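Local structure of 5-oxoprolinase subunit A (Thermus thermophilus, 2DFA) at residues G19-L27 and A48-V57; V28-G39 and V57-L68. The protein probably catalyses, in complex with PxpB and PxpC, the ATP-dependent cleavage of 5-oxoproline to L-glutamate. All coordinates share one frame; numbering follows the deposited sequence. Where two conformers were deposited one is given.

From the N terminus, strand 2-9 precedes the short helix 21-24, which leads through a short loop into strand 30-34; helix 42-54 and strand 58-62 follow. Contact 1 closes the loop of 20 residues between 19-27 and 48-57, bringing helix 21-24 against the C-terminal half of helix 42-54. Contact 2 closes a loop of 17 residues and pairs strand 30-34 with strand 58-62. The segments alternate along the chain, so the two closures cross rather than nest, and Val57 belongs to both. Contact 1 sets helix 21-24 on helix 42-54, which in turn packs on the strand pair of contact 2: Ala52 CB lies 3.4 Å from Val59 CG2, and Ala48 and Val49 pack on Leu33.

Contact 1 (G19-L27 and A48-V57); sequences GHDREIFPL and AVRLAKAHGV
The carbonyl oxygen of Leu51, a residue packed on Phe25, is gripped twice by His55, which itself leans on Phe25 and Pro26. The His55 backbone amide makes the usual helical bond, and ring atom ND1 of His55 adds a second to Leu51 O, 3.1 Å long and fairly straight at 159°. The two donors reach the oxygen from opposite faces of the carbonyl plane. Because Leu51 O lies in the imidazole plane, the bond also fixes the rotation of the ring, which presents one face to Phe25 CB while His55 CD2 meets Pro26 CB at 3.7 Å.

Phe25 carries most of the contact. Its ring enters edge first beside helix 42-54, with Phe25 CE2 3.3 Å from Ala52 CB and the Ala52 amide nitrogen near the ring plane. That amide is already spent on Ala48 O within the helix. Leu51 comes over one face of the ring: with CG anti to the backbone N (chi1 -173°), its CD2 stands above the ring centre in a CH-pi contact, 3.9 Å from the centroid. The same methyl touches Asp21, CD2 of Leu51 lying 3.8 Å from Asp21 CB, while Asp21 OD2, near Ala48 CB, accepts from Gly10 N.

Just past the C-terminal end of helix 42-54, Val57 CG2 approaches Phe25 O to 3.2 Å. Val57 is placed there by a Schellman motif, in which its amide bonds to Ala52 O and Gly56 N, from a residue at positive phi, bonds to Lys53 O. The end of Ile24 leads away from this contact and packs on Ala233 of helix 229-241. Leu51 O and the Ala52 amide are satisfied inside their own segment and Asp21 OD2 by Gly10 N, so cohesion between 19-27 and 48-57 rests mainly on apolar and CH-pi packing centred on Phe25, with Pro26 against His55 at its margin.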
loop_
_atom_site.group_PDB
_atom_site.type_symbol
_atom_site.label_atom_id
_atom_site.label_comp_id
_atom_site.label_asym_id
_atom_site.label_seq_id
_atom_site.Cartn_x
_atom_site.Cartn_y
_atom_site.Cartn_z
ATOM N N GLY A 19 -18.204 5.983 6.865
ATOM C CA GLY A 19 -19.022 5.959 8.066
ATOM C C GLY A 19 -19.732 7.259 8.397
ATOM O O GLY A 19 -19.828 8.158 7.565
ATOM N N HIS A 20 -20.234 7.350 9.624
ATOM C CA HIS A 20 -20.938 8.542 10.093
ATOM C C HIS A 20 -20.491 8.859 11.515
ATOM O O HIS A 20 -21.320 9.016 12.417
ATOM C CB HIS A 20 -22.453 8.310 10.094
ATOM C CG HIS A 20 -22.997 7.841 8.781
ATOM N ND1 HIS A 20 -22.987 6.517 8.401
ATOM C CD2 HIS A 20 -23.556 8.524 7.754
ATOM C CE1 HIS A 20 -23.518 6.403 7.195
ATOM N NE2 HIS A 20 -23.870 7.606 6.781
ATOM N N ASP A 21 -19.178 8.949 11.714
ATOM C CA ASP A 21 -18.621 9.228 13.033
ATOM C C ASP A 21 -19.296 10.417 13.728
ATOM O O ASP A 21 -19.608 10.353 14.917
ATOM C CB ASP A 21 -17.112 9.491 12.927
ATOM C CG ASP A 21 -16.324 8.264 12.461
ATOM O OD1 ASP A 21 -16.932 7.212 12.170
ATOM O OD2 ASP A 21 -15.080 8.361 12.389
ATOM N N ARG A 22 -19.513 11.498 12.989
ATOM C CA ARG A 22 -20.134 12.695 13.552
ATOM C C ARG A 22 -21.514 12.420 14.149
ATOM O O ARG A 22 -21.879 12.984 15.180
ATOM C CB ARG A 22 -20.254 13.774 12.476
ATOM C CG ARG A 22 -18.926 14.237 11.906
ATOM C CD ARG A 22 -19.098 14.667 10.461
ATOM N NE ARG A 22 -19.613 13.567 9.646
ATOM C CZ ARG A 22 -19.907 13.663 8.353
ATOM N NH1 ARG A 22 -19.740 14.814 7.713
ATOM N NH2 ARG A 22 -20.368 12.605 7.700
ATOM N N GLU A 23 -22.279 11.550 13.500
ATOM C CA GLU A 23 -23.620 11.218 13.967
ATOM C C GLU A 23 -23.629 10.138 15.044
ATOM O O GLU A 23 -24.490 10.140 15.931
ATOM C CB GLU A 23 -24.484 10.761 12.791
ATOM C CG GLU A 23 -24.688 11.810 11.702
ATOM C CD GLU A 23 -23.395 12.207 11.008
ATOM O OE1 GLU A 23 -22.678 11.308 10.514
ATOM O OE2 GLU A 23 -23.097 13.422 10.952
ATOM N N ILE A 24 -22.665 9.227 14.975
ATOM C CA ILE A 24 -22.584 8.122 15.924
ATOM C C ILE A 24 -21.942 8.436 17.277
ATOM O O ILE A 24 -22.421 7.973 18.309
ATOM C CB ILE A 24 -21.833 6.918 15.295
ATOM C CG1 ILE A 24 -22.661 6.316 14.160
ATOM C CG2 ILE A 24 -21.547 5.862 16.357
ATOM C CD1 ILE A 24 -23.905 5.578 14.623
ATOM N N PHE A 25 -20.864 9.213 17.281
ATOM C CA PHE A 25 -20.170 9.535 18.529
ATOM C C PHE A 25 -21.029 10.102 19.656
ATOM O O PHE A 25 -20.825 9.767 20.822
ATOM C CB PHE A 25 -19.003 10.481 18.254
ATOM C CG PHE A 25 -17.756 9.783 17.789
ATOM C CD1 PHE A 25 -17.808 8.863 16.747
ATOM C CD2 PHE A 25 -16.528 10.055 18.380
ATOM C CE1 PHE A 25 -16.650 8.225 16.301
ATOM C CE2 PHE A 25 -15.364 9.420 17.939
ATOM C CZ PHE A 25 -15.426 8.507 16.900
ATOM N N PRO A 26 -21.994 10.973 19.334
ATOM C CA PRO A 26 -22.819 11.518 20.416
ATOM C C PRO A 26 -23.806 10.501 21.000
ATOM O O PRO A 26 -24.487 10.782 21.987
ATOM C CB PRO A 26 -23.521 12.698 19.747
ATOM C CG PRO A 26 -23.692 12.220 18.336
ATOM C CD PRO A 26 -22.346 11.584 18.039
ATOM N N LEU A 27 -23.863 9.315 20.399
ATOM C CA LEU A 27 -24.781 8.272 20.849
ATOM C C LEU A 27 -24.128 7.106 21.594
ATOM O O LEU A 27 -24.783 6.431 22.391
ATOM C CB LEU A 27 -25.544 7.713 19.648
ATOM C CG LEU A 27 -26.234 8.715 18.720
ATOM C CD1 LEU A 27 -26.773 7.986 17.499
ATOM C CD2 LEU A 27 -27.351 9.430 19.467
ATOM N N ALA A 48 -10.595 11.330 14.375
ATOM C CA ALA A 48 -11.532 10.511 15.137
ATOM C C ALA A 48 -11.271 10.600 16.631
ATOM O O ALA A 48 -12.206 10.618 17.431
ATOM C CB ALA A 48 -11.459 9.043 14.674
ATOM N N VAL A 49 -10.000 10.639 17.008
ATOM C CA VAL A 49 -9.627 10.738 18.414
ATOM C C VAL A 49 -10.074 12.090 18.961
ATOM O O VAL A 49 -10.583 12.185 20.085
ATOM C CB VAL A 49 -8.099 10.570 18.596
ATOM C CG1 VAL A 49 -7.686 10.950 20.011
ATOM C CG2 VAL A 49 -7.708 9.102 18.315
ATOM N N ARG A 50 -9.895 13.136 18.165
ATOM C CA ARG A 50 -10.304 14.468 18.594
ATOM C C ARG A 50 -11.816 14.511 18.778
ATOM O O ARG A 50 -12.315 15.074 19.755
ATOM C CB ARG A 50 -9.833 15.515 17.577
ATOM C CG ARG A 50 -8.321 15.726 17.644
ATOM C CD ARG A 50 -7.778 16.697 16.605
ATOM N NE ARG A 50 -6.383 17.025 16.910
ATOM C CZ ARG A 50 -5.560 17.683 16.101
ATOM N NH1 ARG A 50 -5.974 18.098 14.910
ATOM N NH2 ARG A 50 -4.315 17.927 16.488
ATOM N N LEU A 51 -12.542 13.895 17.850
ATOM C CA LEU A 51 -14.002 13.858 17.918
ATOM C C LEU A 51 -14.471 13.105 19.158
ATOM O O LEU A 51 -15.364 13.567 19.873
ATOM C CB LEU A 51 -14.572 13.190 16.663
ATOM C CG LEU A 51 -16.093 13.202 16.485
ATOM C CD1 LEU A 51 -16.586 14.643 16.337
ATOM C CD2 LEU A 51 -16.466 12.389 15.252
ATOM N N ALA A 52 -13.872 11.943 19.412
ATOM C CA ALA A 52 -14.230 11.137 20.573
ATOM C C ALA A 52 -14.009 11.934 21.854
ATOM O O ALA A 52 -14.855 11.936 22.751
ATOM C CB ALA A 52 -13.397 9.857 20.603
ATOM N N LYS A 53 -12.866 12.605 21.930
ATOM C CA LYS A 53 -12.515 13.415 23.094
ATOM C C LYS A 53 -13.545 14.523 23.299
ATOM O O LYS A 53 -13.974 14.785 24.423
ATOM C CB LYS A 53 -11.135 14.041 22.896
ATOM C CG LYS A 53 -10.657 14.889 24.065
ATOM C CD LYS A 53 -9.270 15.435 23.777
ATOM C CE LYS A 53 -8.707 16.223 24.948
ATOM N NZ LYS A 53 -7.328 16.685 24.640
ATOM N N ALA A 54 -13.928 15.170 22.206
ATOM C CA ALA A 54 -14.905 16.249 22.259
ATOM C C ALA A 54 -16.243 15.733 22.777
ATOM O O ALA A 54 -16.974 16.459 23.451
ATOM C CB ALA A 54 -15.079 16.867 20.876
ATOM N N HIS A 55 -16.559 14.476 22.477
ATOM C CA HIS A 55 -17.820 13.892 22.923
ATOM C C HIS A 55 -17.710 12.998 24.151
ATOM O O HIS A 55 -18.679 12.341 24.527
ATOM C CB HIS A 55 -18.481 13.109 21.786
ATOM C CG HIS A 55 -19.041 13.977 20.705
ATOM N ND1 HIS A 55 -18.259 14.539 19.719
ATOM C CD2 HIS A 55 -20.302 14.418 20.482
ATOM C CE1 HIS A 55 -19.014 15.289 18.935
ATOM N NE2 HIS A 55 -20.258 15.233 19.376
ATOM N N GLY A 56 -16.536 12.969 24.773
ATOM C CA GLY A 56 -16.350 12.144 25.954
ATOM C C GLY A 56 -16.570 10.659 25.714
ATOM O O GLY A 56 -17.087 9.951 26.582
ATOM N N VAL A 57 -16.178 10.189 24.532
ATOM C CA VAL A 57 -16.317 8.781 24.157
ATOM C C VAL A 57 -14.996 8.053 24.425
ATOM O O VAL A 57 -13.922 8.571 24.111
ATOM C CB VAL A 57 -16.663 8.652 22.654
ATOM C CG1 VAL A 57 -16.701 7.186 22.242
ATOM C CG2 VAL A 57 -18.011 9.319 22.372
#

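Contact 2 (V28-G39 and V57-L68)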
loop_
_atom_site.group_PDB
_atom_site.type_symbol
_atom_site.label_atom_id
_atom_site.label_comp_id
_atom_site.label_asym_id
_atom_site.label_seq_id
_atom_site.Cartn_x
_atom_site.Cartn_y
_atom_site.Cartn_z
ATOM N N VAL A 28 -22.846 6.860 21.340
ATOM C CA VAL A 28 -22.164 5.735 21.979
ATOM C C VAL A 28 -21.276 6.134 23.145
ATOM O O VAL A 28 -20.932 7.305 23.298
ATOM C CB VAL A 28 -21.306 4.964 20.946
ATOM C CG1 VAL A 28 -22.181 4.498 19.791
ATOM C CG2 VAL A 28 -20.191 5.850 20.426
ATOM N N SER A 29 -20.909 5.161 23.974
ATOM C CA SER A 29 -20.033 5.437 25.102
ATOM C C SER A 29 -18.597 5.011 24.799
ATOM O O SER A 29 -17.667 5.492 25.431
ATOM C CB SER A 29 -20.537 4.751 26.382
ATOM O OG SER A 29 -20.696 3.354 26.210
ATOM N N SER A 30 -18.418 4.111 23.831
ATOM C CA SER A 30 -17.079 3.662 23.446
ATOM C C SER A 30 -17.012 3.504 21.929
ATOM O O SER A 30 -18.021 3.238 21.279
ATOM C CB SER A 30 -16.707 2.326 24.117
ATOM O OG SER A 30 -16.503 2.463 25.514
ATOM N N ALA A 31 -15.821 3.686 21.369
ATOM C CA ALA A 31 -15.637 3.553 19.928
ATOM C C ALA A 31 -14.412 2.685 19.653
ATOM O O ALA A 31 -13.452 2.690 20.424
ATOM C CB ALA A 31 -15.458 4.922 19.298
ATOM N N ASN A 32 -14.465 1.930 18.561
ATOM C CA ASN A 32 -13.361 1.063 18.164
ATOM C C ASN A 32 -12.758 1.746 16.942
ATOM O O ASN A 32 -13.354 1.744 15.868
ATOM C CB ASN A 32 -13.891 -0.320 17.787
ATOM C CG ASN A 32 -15.005 -0.793 18.711
ATOM O OD1 ASN A 32 -14.820 -0.908 19.924
ATOM N ND2 ASN A 32 -16.172 -1.061 18.137
ATOM N N LEU A 33 -11.589 2.348 17.113
ATOM C CA LEU A 33 -10.934 3.064 16.027
ATOM C C LEU A 33 -9.980 2.229 15.185
ATOM O O LEU A 33 -9.152 1.488 15.718
ATOM C CB LEU A 33 -10.186 4.279 16.583
ATOM C CG LEU A 33 -11.010 5.566 16.722
ATOM C CD1 LEU A 33 -12.311 5.293 17.462
ATOM C CD2 LEU A 33 -10.185 6.608 17.441
ATOM N N ALA A 34 -10.105 2.365 13.865
ATOM C CA ALA A 34 -9.247 1.653 12.927
ATOM C C ALA A 34 -7.813 2.136 13.139
ATOM O O ALA A 34 -7.587 3.272 13.572
ATOM C CB ALA A 34 -9.694 1.921 11.481
ATOM N N CYS A 35 -6.843 1.281 12.815
ATOM C CA CYS A 35 -5.444 1.625 13.030
ATOM C C CYS A 35 -4.541 1.682 11.796
ATOM O O CYS A 35 -3.332 1.469 11.909
ATOM C CB CYS A 35 -4.853 0.655 14.061
ATOM S SG CYS A 35 -5.848 0.510 15.593
ATOM N N GLY A 36 -5.121 1.959 10.628
ATOM C CA GLY A 36 -4.327 2.084 9.414
ATOM C C GLY A 36 -4.156 0.868 8.518
ATOM O O GLY A 36 -3.555 0.982 7.448
ATOM N N PHE A 37 -4.677 -0.283 8.926
ATOM C CA PHE A 37 -4.543 -1.499 8.115
ATOM C C PHE A 37 -5.737 -1.769 7.198
ATOM O O PHE A 37 -5.557 -2.058 6.011
ATOM C CB PHE A 37 -4.311 -2.717 9.019
ATOM C CG PHE A 37 -2.873 -2.910 9.430
ATOM C CD1 PHE A 37 -2.084 -1.828 9.810
ATOM C CD2 PHE A 37 -2.315 -4.190 9.461
ATOM C CE1 PHE A 37 -0.755 -2.014 10.215
ATOM C CE2 PHE A 37 -0.987 -4.392 9.865
ATOM C CZ PHE A 37 -0.209 -3.307 10.240
ATOM N N HIS A 38 -6.946 -1.699 7.748
ATOM C CA HIS A 38 -8.112 -1.916 6.918
ATOM C C HIS A 38 -8.856 -0.607 6.720
ATOM O O HIS A 38 -9.846 -0.527 6.005
ATOM C CB HIS A 38 -9.017 -2.929 7.620
ATOM C CG HIS A 38 -9.585 -2.318 8.874
ATOM N ND1 HIS A 38 -8.945 -2.340 10.070
ATOM C CD2 HIS A 38 -10.811 -1.664 9.038
ATOM C CE1 HIS A 38 -9.768 -1.714 10.933
ATOM N NE2 HIS A 38 -10.892 -1.298 10.344
ATOM N N GLY A 39 -8.316 0.435 7.340
ATOM C CA GLY A 39 -8.870 1.770 7.232
ATOM C C GLY A 39 -8.193 2.649 8.266
ATOM O O GLY A 39 -7.319 2.182 9.000
ATOM N N VAL A 57 -16.178 10.189 24.532
ATOM C CA VAL A 57 -16.317 8.781 24.157
ATOM C C VAL A 57 -14.996 8.053 24.425
ATOM O O VAL A 57 -13.922 8.571 24.111
ATOM C CB VAL A 57 -16.663 8.652 22.654
ATOM C CG1 VAL A 57 -16.701 7.186 22.242
ATOM C CG2 VAL A 57 -18.011 9.319 22.372
ATOM N N ALA A 58 -15.077 6.862 25.012
ATOM C CA ALA A 58 -13.883 6.071 25.314
ATOM C C ALA A 58 -13.364 5.465 24.015
ATOM O O ALA A 58 -14.140 4.954 23.217
ATOM C CB ALA A 58 -14.216 4.965 26.303
ATOM N N VAL A 59 -12.053 5.505 23.816
ATOM C CA VAL A 59 -11.475 4.974 22.585
ATOM C C VAL A 59 -10.708 3.672 22.771
ATOM O O VAL A 59 -9.880 3.543 23.671
ATOM C CB VAL A 59 -10.542 6.027 21.936
ATOM C CG1 VAL A 59 -9.822 5.431 20.721
ATOM C CG2 VAL A 59 -11.357 7.244 21.528
ATOM N N GLY A 60 -10.996 2.707 21.903
ATOM C CA GLY A 60 -10.314 1.427 21.946
ATOM C C GLY A 60 -9.752 1.152 20.559
ATOM O O GLY A 60 -10.166 1.791 19.589
ATOM N N ALA A 61 -8.820 0.208 20.459
ATOM C CA ALA A 61 -8.217 -0.133 19.169
ATOM C C ALA A 61 -9.051 -1.168 18.426
ATOM O O ALA A 61 -9.597 -2.095 19.024
ATOM C CB ALA A 61 -6.793 -0.657 19.374
ATOM N N HIS A 62 -9.134 -1.001 17.111
ATOM C CA HIS A 62 -9.895 -1.890 16.247
ATOM C C HIS A 62 -8.913 -2.441 15.198
ATOM O O HIS A 62 -9.016 -2.133 14.017
ATOM C CB HIS A 62 -11.013 -1.077 15.579
ATOM C CG HIS A 62 -12.141 -1.899 15.038
ATOM N ND1 HIS A 62 -12.568 -3.067 15.630
ATOM C CD2 HIS A 62 -12.990 -1.670 14.006
ATOM C CE1 HIS A 62 -13.632 -3.521 14.992
ATOM N NE2 HIS A 62 -13.908 -2.690 14.003
ATOM N N PRO A 63 -7.940 -3.263 15.631
ATOM C CA PRO A 63 -6.957 -3.831 14.698
ATOM C C PRO A 63 -7.535 -4.821 13.691
ATOM O O PRO A 63 -8.473 -5.563 13.989
ATOM C CB PRO A 63 -5.930 -4.468 15.631
ATOM C CG PRO A 63 -6.783 -4.929 16.792
ATOM C CD PRO A 63 -7.681 -3.716 17.012
ATOM N N GLY A 64 -6.973 -4.819 12.486
ATOM C CA GLY A 64 -7.450 -5.722 11.456
ATOM C C GLY A 64 -6.339 -6.289 10.588
ATOM O O GLY A 64 -5.156 -6.007 10.801
ATOM N N PHE A 65 -6.727 -7.107 9.616
ATOM C CA PHE A 65 -5.780 -7.704 8.679
ATOM C C PHE A 65 -5.199 -6.616 7.776
ATOM O O PHE A 65 -5.817 -5.565 7.565
ATOM C CB PHE A 65 -6.482 -8.728 7.773
ATOM C CG PHE A 65 -6.695 -10.079 8.401
ATOM C CD1 PHE A 65 -5.668 -10.719 9.088
ATOM C CD2 PHE A 65 -7.907 -10.749 8.237
ATOM C CE1 PHE A 65 -5.845 -12.009 9.600
ATOM C CE2 PHE A 65 -8.094 -12.034 8.741
ATOM C CZ PHE A 65 -7.062 -12.667 9.424
ATOM N N PRO A 66 -3.995 -6.851 7.230
ATOM C CA PRO A 66 -3.383 -5.865 6.345
ATOM C C PRO A 66 -4.005 -6.042 4.955
ATOM O O PRO A 66 -3.402 -6.649 4.061
ATOM C CB PRO A 66 -1.904 -6.245 6.382
ATOM C CG PRO A 66 -1.968 -7.741 6.504
ATOM C CD PRO A 66 -3.045 -7.934 7.552
ATOM N N ASP A 67 -5.217 -5.518 4.787
ATOM C CA ASP A 67 -5.955 -5.628 3.523
ATOM C C ASP A 67 -6.854 -4.400 3.372
ATOM O O ASP A 67 -8.058 -4.452 3.624
ATOM C CB ASP A 67 -6.790 -6.919 3.540
ATOM C CG ASP A 67 -7.586 -7.141 2.255
ATOM O OD1 ASP A 67 -7.277 -6.517 1.219
ATOM O OD2 ASP A 67 -8.527 -7.962 2.295
ATOM N N LEU A 68 -6.255 -3.288 2.965
ATOM C CA LEU A 68 -6.992 -2.038 2.809
ATOM C C LEU A 68 -8.095 -2.118 1.758
ATOM O O LEU A 68 -9.249 -1.780 2.032
ATOM C CB LEU A 68 -6.034 -0.902 2.447
ATOM C CG LEU A 68 -6.654 0.493 2.321
ATOM C CD1 LEU A 68 -7.329 0.880 3.636
ATOM C CD2 LEU A 68 -5.570 1.498 1.959
#
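Strands 30-34 and 58-62 run parallel, their axes 4.2 Å apart and turned by 40°, joined by a regular ladder of backbone bonds from Ala58 N to Ser29 O through to Leu33 N to Gly60 O, after which the bond from His62 N to Leu33 O is bent. On the helix-covered face, Leu33 crosses Val59 at about a right angle, Leu33 CD2 3.5 Å from Val59 CG1, and Ala31 CB meets Val57 CG1 at 3.9 Å.

On the other face, with CG anti to the backbone N (chi1 -160°), the His62 ring is laid against Asn32 CB, 3.9 Å from its centroid. Asn32 OD1 accepts from His107, and ND2 bonds to Asp8 and Asn6. His62 donates from ND1 to Lys109 O, and His38, bonded to Glu11, points its edge toward the His62 face with planes at 86°. An alanine in place of His62 would probably leave Lys109 O without this donor and His38 without its facing ring. Farther on, Phe37 CD2 packs on Pro66 CB at 3.7 Å, and Phe37 also touches Pro42 of a neighbouring subunit.

This is a beta-alpha-beta unit, with helix 42-54 as the connection; the side chains of Asp8, His62 and His111 appear to converge, possibly as an empty metal site, near the C-terminal strand ends.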